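Local coordinates for protein tRNA uridine(34) acetyltransferase (Methanocaldococcus infernus, PDB 6IA8) that catalyses formation of 5-carboxymethyluridine at the wobble position of tRNAs from acetyl-CoA and S-adenosyl-L-methionine, with a [4Fe-4S] cluster as cofactor, at residues Ile220-Leu225 / His232-Thr237. Residues are numbered along the deposited sequence; the frame is centred on the assembly and turned at random.
Sequences IYNEIL and HSVEDT. With SO4 (sulfate ion), chain C.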
loop_
_atom_site.group_PDB
_atom_site.type_symbol
_atom_site.label_atom_id
_atom_site.label_comp_id
_atom_site.label_asym_id
_atom_site.label_seq_id
_atom_site.Cartn_x
_atom_site.Cartn_y
_atom_site.Cartn_z
ATOM N N ILE A 220 3.408 -3.026 -17.751
ATOM C CA ILE A 220 2.096 -3.180 -18.365
ATOM C C ILE A 220 2.172 -3.561 -19.843
ATOM O O ILE A 220 1.125 -3.599 -20.523
ATOM C CB ILE A 220 1.253 -1.905 -18.191
ATOM C CG1 ILE A 220 1.869 -0.728 -18.946
ATOM C CG2 ILE A 220 1.053 -1.588 -16.732
ATOM C CD1 ILE A 220 0.894 0.481 -19.060
ATOM N N TYR A 221 3.360 -3.888 -20.359
ATOM C CA TYR A 221 3.509 -4.237 -21.769
ATOM C C TYR A 221 3.800 -5.727 -21.909
ATOM O O TYR A 221 4.819 -6.210 -21.406
ATOM C CB TYR A 221 4.624 -3.426 -22.426
ATOM C CG TYR A 221 4.422 -1.932 -22.347
ATOM C CD1 TYR A 221 3.341 -1.336 -22.962
ATOM C CD2 TYR A 221 5.324 -1.114 -21.641
ATOM C CE1 TYR A 221 3.147 0.046 -22.878
ATOM C CE2 TYR A 221 5.146 0.245 -21.566
ATOM C CZ TYR A 221 4.063 0.822 -22.186
ATOM O OH TYR A 221 3.890 2.181 -22.117
ATOM N N ASN A 222 2.920 -6.455 -22.605
ATOM C CA ASN A 222 3.102 -7.900 -22.743
ATOM C C ASN A 222 4.400 -8.253 -23.456
ATOM O O ASN A 222 4.985 -9.312 -23.174
ATOM C CB ASN A 222 1.900 -8.518 -23.458
ATOM C CG ASN A 222 0.704 -8.671 -22.528
ATOM O OD1 ASN A 222 0.838 -8.697 -21.305
ATOM N ND2 ASN A 222 -0.463 -8.750 -23.101
ATOM N N GLU A 223 4.870 -7.392 -24.367
ATOM C CA GLU A 223 6.148 -7.650 -25.023
ATOM C C GLU A 223 7.260 -7.768 -23.998
ATOM O O GLU A 223 8.094 -8.678 -24.078
ATOM C CB GLU A 223 6.489 -6.547 -26.027
ATOM C CG GLU A 223 7.833 -6.762 -26.719
ATOM C CD GLU A 223 8.685 -5.487 -26.819
ATOM O OE1 GLU A 223 9.889 -5.597 -27.136
ATOM O OE2 GLU A 223 8.169 -4.370 -26.588
ATOM N N ILE A 224 7.308 -6.819 -23.055
ATOM C CA ILE A 224 8.336 -6.802 -22.023
ATOM C C ILE A 224 8.168 -7.991 -21.086
ATOM O O ILE A 224 9.148 -8.638 -20.705
ATOM C CB ILE A 224 8.274 -5.472 -21.249
ATOM C CG1 ILE A 224 8.316 -4.269 -22.197
ATOM C CG2 ILE A 224 9.390 -5.385 -20.216
ATOM C CD1 ILE A 224 9.472 -4.229 -23.111
ATOM N N LEU A 225 6.927 -8.274 -20.667
ATOM C CA LEU A 225 6.678 -9.394 -19.765
ATOM C C LEU A 225 7.117 -10.710 -20.391
ATOM O O LEU A 225 7.776 -11.524 -19.739
ATOM C CB LEU A 225 5.203 -9.444 -19.391
ATOM C CG LEU A 225 4.671 -8.197 -18.680
ATOM C CD1 LEU A 225 3.158 -8.230 -18.523
ATOM C CD2 LEU A 225 5.358 -8.033 -17.293
ATOM N N HIS A 232 3.039 -13.666 -15.946
ATOM C CA HIS A 232 1.729 -13.033 -15.963
ATOM C C HIS A 232 1.642 -12.059 -17.129
ATOM O O HIS A 232 2.637 -11.707 -17.754
ATOM C CB HIS A 232 1.440 -12.305 -14.649
ATOM C CG HIS A 232 2.232 -11.050 -14.470
ATOM N ND1 HIS A 232 3.474 -11.034 -13.871
ATOM C CD2 HIS A 232 1.965 -9.767 -14.815
ATOM C CE1 HIS A 232 3.939 -9.799 -13.856
ATOM N NE2 HIS A 232 3.036 -9.008 -14.408
ATOM N N SER A 233 0.427 -11.616 -17.403
ATOM C CA SER A 233 0.121 -10.697 -18.489
ATOM C C SER A 233 -0.438 -9.397 -17.913
ATOM O O SER A 233 -0.772 -9.298 -16.726
ATOM C CB SER A 233 -0.904 -11.321 -19.441
ATOM O OG SER A 233 -2.142 -11.450 -18.741
ATOM N N VAL A 234 -0.554 -8.382 -18.771
ATOM C CA VAL A 234 -1.211 -7.163 -18.323
ATOM C C VAL A 234 -2.691 -7.433 -18.088
ATOM O O VAL A 234 -3.300 -6.861 -17.174
ATOM C CB VAL A 234 -0.998 -6.014 -19.324
ATOM C CG1 VAL A 234 -1.789 -6.243 -20.600
ATOM C CG2 VAL A 234 -1.418 -4.706 -18.655
ATOM N N GLU A 235 -3.289 -8.321 -18.895
ATOM C CA GLU A 235 -4.669 -8.734 -18.657
ATOM C C GLU A 235 -4.855 -9.276 -17.241
ATOM O O GLU A 235 -5.874 -8.991 -16.596
ATOM C CB GLU A 235 -5.111 -9.770 -19.696
ATOM C CG GLU A 235 -5.327 -9.200 -21.095
ATOM C CD GLU A 235 -4.032 -8.938 -21.868
ATOM O OE1 GLU A 235 -2.950 -9.443 -21.486
ATOM O OE2 GLU A 235 -4.096 -8.218 -22.882
ATOM N N ASP A 236 -3.903 -10.079 -16.751
ATOM C CA ASP A 236 -3.964 -10.550 -15.370
ATOM C C ASP A 236 -3.955 -9.381 -14.389
ATOM O O ASP A 236 -4.676 -9.390 -13.385
ATOM C CB ASP A 236 -2.776 -11.458 -15.069
ATOM C CG ASP A 236 -2.772 -12.730 -15.899
ATOM O OD1 ASP A 236 -3.858 -13.273 -16.203
ATOM O OD2 ASP A 236 -1.663 -13.168 -16.259
ATOM N N THR A 237 -3.082 -8.399 -14.621
ATOM C CA THR A 237 -3.026 -7.235 -13.733
ATOM C C THR A 237 -4.354 -6.471 -13.740
ATOM O O THR A 237 -4.850 -6.020 -12.691
ATOM C CB THR A 237 -1.875 -6.322 -14.178
ATOM O OG1 THR A 237 -0.609 -6.969 -13.962
ATOM C CG2 THR A 237 -1.899 -4.969 -13.426
HETATM S S SO4 C . 6.190 -12.813 -12.377
HETATM O O1 SO4 C . 4.851 -13.205 -12.821
HETATM O O2 SO4 C . 6.425 -11.393 -12.634
HETATM O O3 SO4 C . 6.325 -13.076 -10.948
HETATM O O4 SO4 C . 7.176 -13.604 -13.108
#
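Ile-220 meets Val-234 just after strand 212-218, and the pair opens a worked example of how one amide can tie the start of a helix to its neighbour. Val-234 lays CG2 against Ile-220 O at 3.3 Å and against the CB of the same isoleucine at 3.9 Å, while the far end of the Ile-220 side chain turns away to pack on Met-270 and Glu-273 of helix 264-276. Asn-222, in the first turn of helix 222-227, carries the polar part of the contact. Turned so that CG lies opposite the carbonyl carbon (chi1 -78°), the side chain brings its amide across to the first turn of helix 234-245. OD1 takes the backbone N-H of Val-234 on a lone pair, in the carbonyl plane, at 2.9 Å between Asn-222 OD1 and Val-234 N. Asn-222 ND2 donates to Glu-235 OE1 at 3.0 Å, nearly straight, meeting the syn lone pair of that carboxylate oxygen, the two flat groups being 36° apart. An alanine here would remove both bonds and would probably leave the Val-234 N-H without this acceptor and the Glu-235 carboxylate freer to turn. One turn on, Leu-225 reaches CD1 to His-232 O at 3.6 Å and CD2 obliquely to the imidazole. In this crystal both ring nitrogens are engaged: NE2 is hydrogen-bonded to Val-217 O, and His-232 ND1 donates at 2.8 Å to O1 of a sulfate, most likely carried over from the crystallisation solution and also held by Arg-230 NE and Gly-231 N. Beside the amide, Ser-233 and Asp-236 form a capping box, Asp-236 N giving to Ser-233 OG and Ser-233 N to Asp-236 OD2. First-turn N-H groups of helix 234-245 thus find acceptors in its own N-cap and, for Val-234, in Asn-222, which joins two consecutive helices of the radical SAM core.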